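PDB 4CCY: carboxylesterase YBFK, which hydrolyses carboxylic esters to an alcohol and a carboxylate, as a carboxylesterase of the alpha/beta hydrolase superfamily. Local coordinates for residues S56-H61 with A123-L128; G119-H124 with P143-R148. One frame throughout, in Å; residues are numbered along the deposited sequence.

How the interactions relate
Interactions 1 and 2 lie on the two flanks of strand 123-128: 56-61 pairs with it on one flank, and 143-148 meets its beginning on the other. Ala-123 and His-124 belong to both, and the centres of the two contacts are about 10 Å apart. They also touch directly, through a probable hydrogen bond from Leu-125 N to Arg-148 O (3.0 Å) and through Leu-120, whose CD1 packs on Ile-58 CD1 at 4.0 Å. Interaction 1 runs to the catalytic end of the sheet, where the side chain of Leu-128 comes within about 4 Å of that of Ser-129, the probable nucleophile. Interaction 2 sits at the other end, away from the active site and the sodium ions.

Interaction 1 of 2, residues S56-H61 with A123-L128; sequences SLILLH and AHLAGL
The carbonyl oxygen of His-124 takes the shortest bond of this strand pair, from Ile-58 N at 2.8 Å, and Leu-57 CA leans on the same oxygen with a C-H...O contact. Ala-126 O is used in the same way one step on, by Leu-60 N and Leu-59 CA. In return Ser-56 O accepts from His-124 N, Ile-58 O from Ala-126 N at 2.9 Å, and Leu-60 O from Leu-128 N. Five backbone bonds thus hold Leu-57 level with His-124, Ile-58 with Leu-125, Leu-59 with Ala-126 and Leu-60 with Gly-127.

On the face that carries Leu-57 and Leu-59, the small Ala-126 receives both leucines: its CB meets Leu-59 CD2 at 3.7 Å and Leu-57 CD1 at 4.1 Å. With CG anti to the backbone N (chi1 171°), the branch point of Leu-57 stands beside its own carbonyl carbon, and from there CD1 turns in to the partner strand, 3.6 Å from His-124 CB, the two side chains crossing at about a right angle. This is parallel pairing inside the central sheet of the alpha/beta hydrolase fold, with strand 82-86 bonded to the far edge of 56-60.

The other face carries Ile-58, Leu-60 and Leu-125. Ile-58 and Leu-125 lie side by side and point the same way, with Ile-58 CB 3.9 Å from Leu-125 CG, while Ile-58 CG1 reaches back to Ala-123 CB at the same distance. Phe-115 of helix 104-118 and Ile-135 of helix 130-141 help to cover this layer.

Gly-127 brings its CA to 3.1 Å from Leu-60 O; a CB there would press tightly on that oxygen. The strand then leads through Leu-128 to Ser-129, consistent with the GxSxG nucleophile elbow of these esterases.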
# COMPACT_ATOMS: atom_id res chain seq x y z
N SER A 56 -14.09 -10.51 -2.89
CA SER A 56 -13.55 -9.22 -2.47
C SER A 56 -12.01 -9.11 -2.54
O SER A 56 -11.30 -10.05 -2.21
CB SER A 56 -14.06 -8.87 -1.06
OG SER A 56 -15.48 -8.88 -1.04
N LEU A 57 -11.52 -7.95 -2.98
CA LEU A 57 -10.07 -7.67 -2.97
C LEU A 57 -9.80 -6.27 -2.46
O LEU A 57 -10.17 -5.29 -3.11
CB LEU A 57 -9.44 -7.90 -4.36
CG LEU A 57 -7.98 -7.46 -4.60
CD1 LEU A 57 -6.97 -8.15 -3.69
CD2 LEU A 57 -7.59 -7.60 -6.06
N ILE A 58 -9.16 -6.18 -1.30
CA ILE A 58 -8.79 -4.92 -0.67
C ILE A 58 -7.44 -4.49 -1.21
O ILE A 58 -6.50 -5.30 -1.24
CB ILE A 58 -8.64 -5.07 0.88
CG1 ILE A 58 -9.92 -5.62 1.53
CG2 ILE A 58 -8.17 -3.76 1.53
CD1 ILE A 58 -11.13 -4.72 1.46
N LEU A 59 -7.33 -3.23 -1.64
CA LEU A 59 -6.06 -2.70 -2.14
C LEU A 59 -5.49 -1.64 -1.21
O LEU A 59 -6.19 -0.70 -0.84
CB LEU A 59 -6.21 -2.13 -3.56
CG LEU A 59 -6.65 -3.13 -4.64
CD1 LEU A 59 -6.81 -2.47 -6.01
CD2 LEU A 59 -5.68 -4.31 -4.73
N LEU A 60 -4.21 -1.79 -0.84
CA LEU A 60 -3.56 -0.81 0.03
C LEU A 60 -2.32 -0.19 -0.62
O LEU A 60 -1.34 -0.88 -0.92
CB LEU A 60 -3.26 -1.42 1.41
CG LEU A 60 -4.49 -1.80 2.23
CD1 LEU A 60 -4.15 -2.79 3.34
CD2 LEU A 60 -5.23 -0.58 2.79
N HIS A 61 -2.40 1.13 -0.86
CA HIS A 61 -1.37 1.90 -1.57
C HIS A 61 -0.11 2.10 -0.76
O HIS A 61 -0.08 1.89 0.45
CB HIS A 61 -1.94 3.26 -1.96
CG HIS A 61 -2.37 4.07 -0.77
ND1 HIS A 61 -1.49 4.79 -0.04
CD2 HIS A 61 -3.60 4.19 -0.13
CE1 HIS A 61 -2.13 5.37 0.99
NE2 HIS A 61 -3.42 5.01 0.94
N ALA A 123 -11.51 -11.44 2.74
CA ALA A 123 -11.10 -10.83 1.48
C ALA A 123 -9.67 -11.21 1.10
O ALA A 123 -8.85 -11.55 1.96
CB ALA A 123 -11.20 -9.31 1.56
N HIS A 124 -9.39 -11.11 -0.19
CA HIS A 124 -8.01 -11.03 -0.65
C HIS A 124 -7.49 -9.64 -0.36
O HIS A 124 -8.27 -8.68 -0.32
CB HIS A 124 -7.95 -11.30 -2.16
CG HIS A 124 -8.40 -12.70 -2.56
ND1 HIS A 124 -7.86 -13.82 -2.02
CD2 HIS A 124 -9.34 -13.12 -3.49
CE1 HIS A 124 -8.43 -14.90 -2.57
NE2 HIS A 124 -9.34 -14.47 -3.48
N LEU A 125 -6.19 -9.52 -0.13
CA LEU A 125 -5.58 -8.21 0.01
C LEU A 125 -4.34 -8.09 -0.89
O LEU A 125 -3.59 -9.06 -1.06
CB LEU A 125 -5.21 -7.93 1.48
CG LEU A 125 -6.39 -7.82 2.47
CD1 LEU A 125 -6.66 -9.16 3.14
CD2 LEU A 125 -6.17 -6.76 3.54
N ALA A 126 -4.14 -6.91 -1.48
CA ALA A 126 -2.91 -6.64 -2.23
C ALA A 126 -2.43 -5.26 -1.88
O ALA A 126 -3.24 -4.33 -1.80
CB ALA A 126 -3.12 -6.76 -3.74
N GLY A 127 -1.13 -5.12 -1.64
CA GLY A 127 -0.61 -3.85 -1.19
C GLY A 127 0.84 -3.58 -1.53
O GLY A 127 1.64 -4.50 -1.68
N LEU A 128 1.17 -2.29 -1.61
CA LEU A 128 2.52 -1.86 -1.91
C LEU A 128 3.12 -1.07 -0.76
O LEU A 128 2.47 -0.19 -0.21
CB LEU A 128 2.52 -1.01 -3.18
CG LEU A 128 3.91 -0.50 -3.58
CD1 LEU A 128 4.52 -1.42 -4.62
CD2 LEU A 128 3.84 0.92 -4.11

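Interaction 2 of 2, residues G119-H124 with P143-R148; sequences GLETAH and PERVER
Arg-145 lays the edge of its guanidinium against the carbonyls of Leu-120 and Glu-121, just ahead of strand 123-128. This is the base of a beta-alpha-beta unit: helix 130-141 has carried the chain back, and strand 146-152 starts parallel to 123-128. Bends at chi2 and chi3 (both near -65°) bring Arg-145 NE round to Glu-121 O, 2.7 Å away. Arg-145 NH2 donates to Leu-120 O at 2.9 Å, and both oxygens lie in the guanidinium plane. Glu-121 OE2 stands well out of it, 3.7 Å from Arg-145 NE, a long salt bridge of charge alone, whereas Asp-116 on helix 104-118 pairs with the arginine's NH2. An alanine in place of Arg-145 would probably leave the carbonyls of Leu-120 and Glu-121 without these donors and Asp-116 without its mate.

Glu-147 reaches across to 119-124 twice. Glu-147 N donates to Ala-123 O at 2.8 Å, from above the carbonyl plane, and at the end of the bent side chain Thr-122 OG1 donates to the anti lone pair of Glu-147 OE2 at 2.6 Å. Glu-147 CB rests 3.2 Å from His-124 ND1, with CG over one face of the ring, and ring and carboxylate planes are nearly perpendicular. At the ring's edge, His-124 ND1 accepts from Arg-148 N at 3.0 Å, the donor 12° out of the ring plane.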
# COMPACT_ATOMS: atom_id res chain seq x y z
N GLY A 119 -19.15 -4.87 5.04
CA GLY A 119 -19.96 -6.08 5.14
C GLY A 119 -19.17 -7.33 4.74
O GLY A 119 -19.76 -8.31 4.28
N LEU A 120 -17.85 -7.30 4.93
CA LEU A 120 -17.02 -8.40 4.47
C LEU A 120 -16.58 -9.28 5.62
O LEU A 120 -16.06 -8.79 6.64
CB LEU A 120 -15.78 -7.89 3.74
CG LEU A 120 -15.96 -6.89 2.59
CD1 LEU A 120 -14.61 -6.59 1.97
CD2 LEU A 120 -16.95 -7.37 1.53
N GLU A 121 -16.79 -10.58 5.46
CA GLU A 121 -16.27 -11.55 6.40
C GLU A 121 -14.78 -11.81 6.09
O GLU A 121 -13.93 -11.72 6.99
CB GLU A 121 -17.11 -12.83 6.37
CG GLU A 121 -16.70 -13.92 7.36
CD GLU A 121 -16.39 -13.41 8.77
OE1 GLU A 121 -17.25 -12.73 9.38
OE2 GLU A 121 -15.27 -13.69 9.27
N THR A 122 -14.47 -12.11 4.83
CA THR A 122 -13.07 -12.28 4.40
C THR A 122 -12.79 -11.55 3.09
O THR A 122 -13.72 -11.08 2.41
CB THR A 122 -12.69 -13.77 4.22
OG1 THR A 122 -13.36 -14.29 3.06
CG2 THR A 122 -13.03 -14.62 5.45
N ALA A 123 -11.51 -11.44 2.74
CA ALA A 123 -11.10 -10.83 1.48
C ALA A 123 -9.67 -11.21 1.10
O ALA A 123 -8.85 -11.55 1.96
CB ALA A 123 -11.20 -9.31 1.56
N HIS A 124 -9.39 -11.11 -0.19
CA HIS A 124 -8.01 -11.03 -0.65
C HIS A 124 -7.49 -9.64 -0.36
O HIS A 124 -8.27 -8.68 -0.32
CB HIS A 124 -7.95 -11.30 -2.16
CG HIS A 124 -8.40 -12.70 -2.56
ND1 HIS A 124 -7.86 -13.82 -2.02
CD2 HIS A 124 -9.34 -13.12 -3.49
CE1 HIS A 124 -8.43 -14.90 -2.57
NE2 HIS A 124 -9.34 -14.47 -3.48
N PRO A 143 -5.84 -13.45 10.75
CA PRO A 143 -5.76 -14.41 9.65
C PRO A 143 -7.13 -14.93 9.23
O PRO A 143 -7.31 -15.28 8.08
CB PRO A 143 -4.92 -15.55 10.22
CG PRO A 143 -5.06 -15.44 11.70
CD PRO A 143 -5.21 -13.98 11.98
N GLU A 144 -8.07 -14.97 10.17
CA GLU A 144 -9.42 -15.47 9.91
C GLU A 144 -10.19 -14.60 8.91
O GLU A 144 -11.20 -15.04 8.36
CB GLU A 144 -10.21 -15.66 11.22
CG GLU A 144 -10.72 -14.37 11.88
CD GLU A 144 -9.64 -13.55 12.59
OE1 GLU A 144 -8.50 -14.02 12.77
OE2 GLU A 144 -9.93 -12.40 12.97
N ARG A 145 -9.72 -13.37 8.70
CA ARG A 145 -10.38 -12.43 7.80
C ARG A 145 -9.70 -12.36 6.43
O ARG A 145 -10.15 -11.64 5.55
CB ARG A 145 -10.45 -11.04 8.43
CG ARG A 145 -10.99 -11.01 9.86
CD ARG A 145 -12.45 -11.44 9.97
NE ARG A 145 -13.39 -10.52 9.32
CZ ARG A 145 -13.87 -9.41 9.88
NH1 ARG A 145 -13.48 -9.04 11.10
NH2 ARG A 145 -14.73 -8.66 9.20
N VAL A 146 -8.64 -13.14 6.25
CA VAL A 146 -7.85 -13.08 5.02
C VAL A 146 -8.01 -14.34 4.18
O VAL A 146 -7.85 -15.46 4.70
CB VAL A 146 -6.34 -12.90 5.35
CG1 VAL A 146 -5.53 -12.68 4.08
CG2 VAL A 146 -6.14 -11.76 6.35
N GLU A 147 -8.30 -14.16 2.89
CA GLU A 147 -8.18 -15.23 1.90
C GLU A 147 -6.70 -15.37 1.48
O GLU A 147 -5.94 -16.09 2.13
CB GLU A 147 -9.10 -14.99 0.69
CG GLU A 147 -10.62 -15.04 0.97
CD GLU A 147 -11.10 -16.39 1.51
OE1 GLU A 147 -10.53 -17.43 1.13
OE2 GLU A 147 -12.05 -16.43 2.31
N ARG A 148 -6.28 -14.67 0.42
CA ARG A 148 -4.89 -14.69 -0.05
C ARG A 148 -4.28 -13.30 0.01
O ARG A 148 -4.98 -12.30 -0.14
CB ARG A 148 -4.80 -15.26 -1.47
CG ARG A 148 -5.24 -16.72 -1.58
CD ARG A 148 -4.91 -17.36 -2.92
NE ARG A 148 -4.61 -18.77 -2.68
CZ ARG A 148 -3.59 -19.44 -3.18
NH1 ARG A 148 -2.74 -18.88 -4.04
NH2 ARG A 148 -3.44 -20.72 -2.84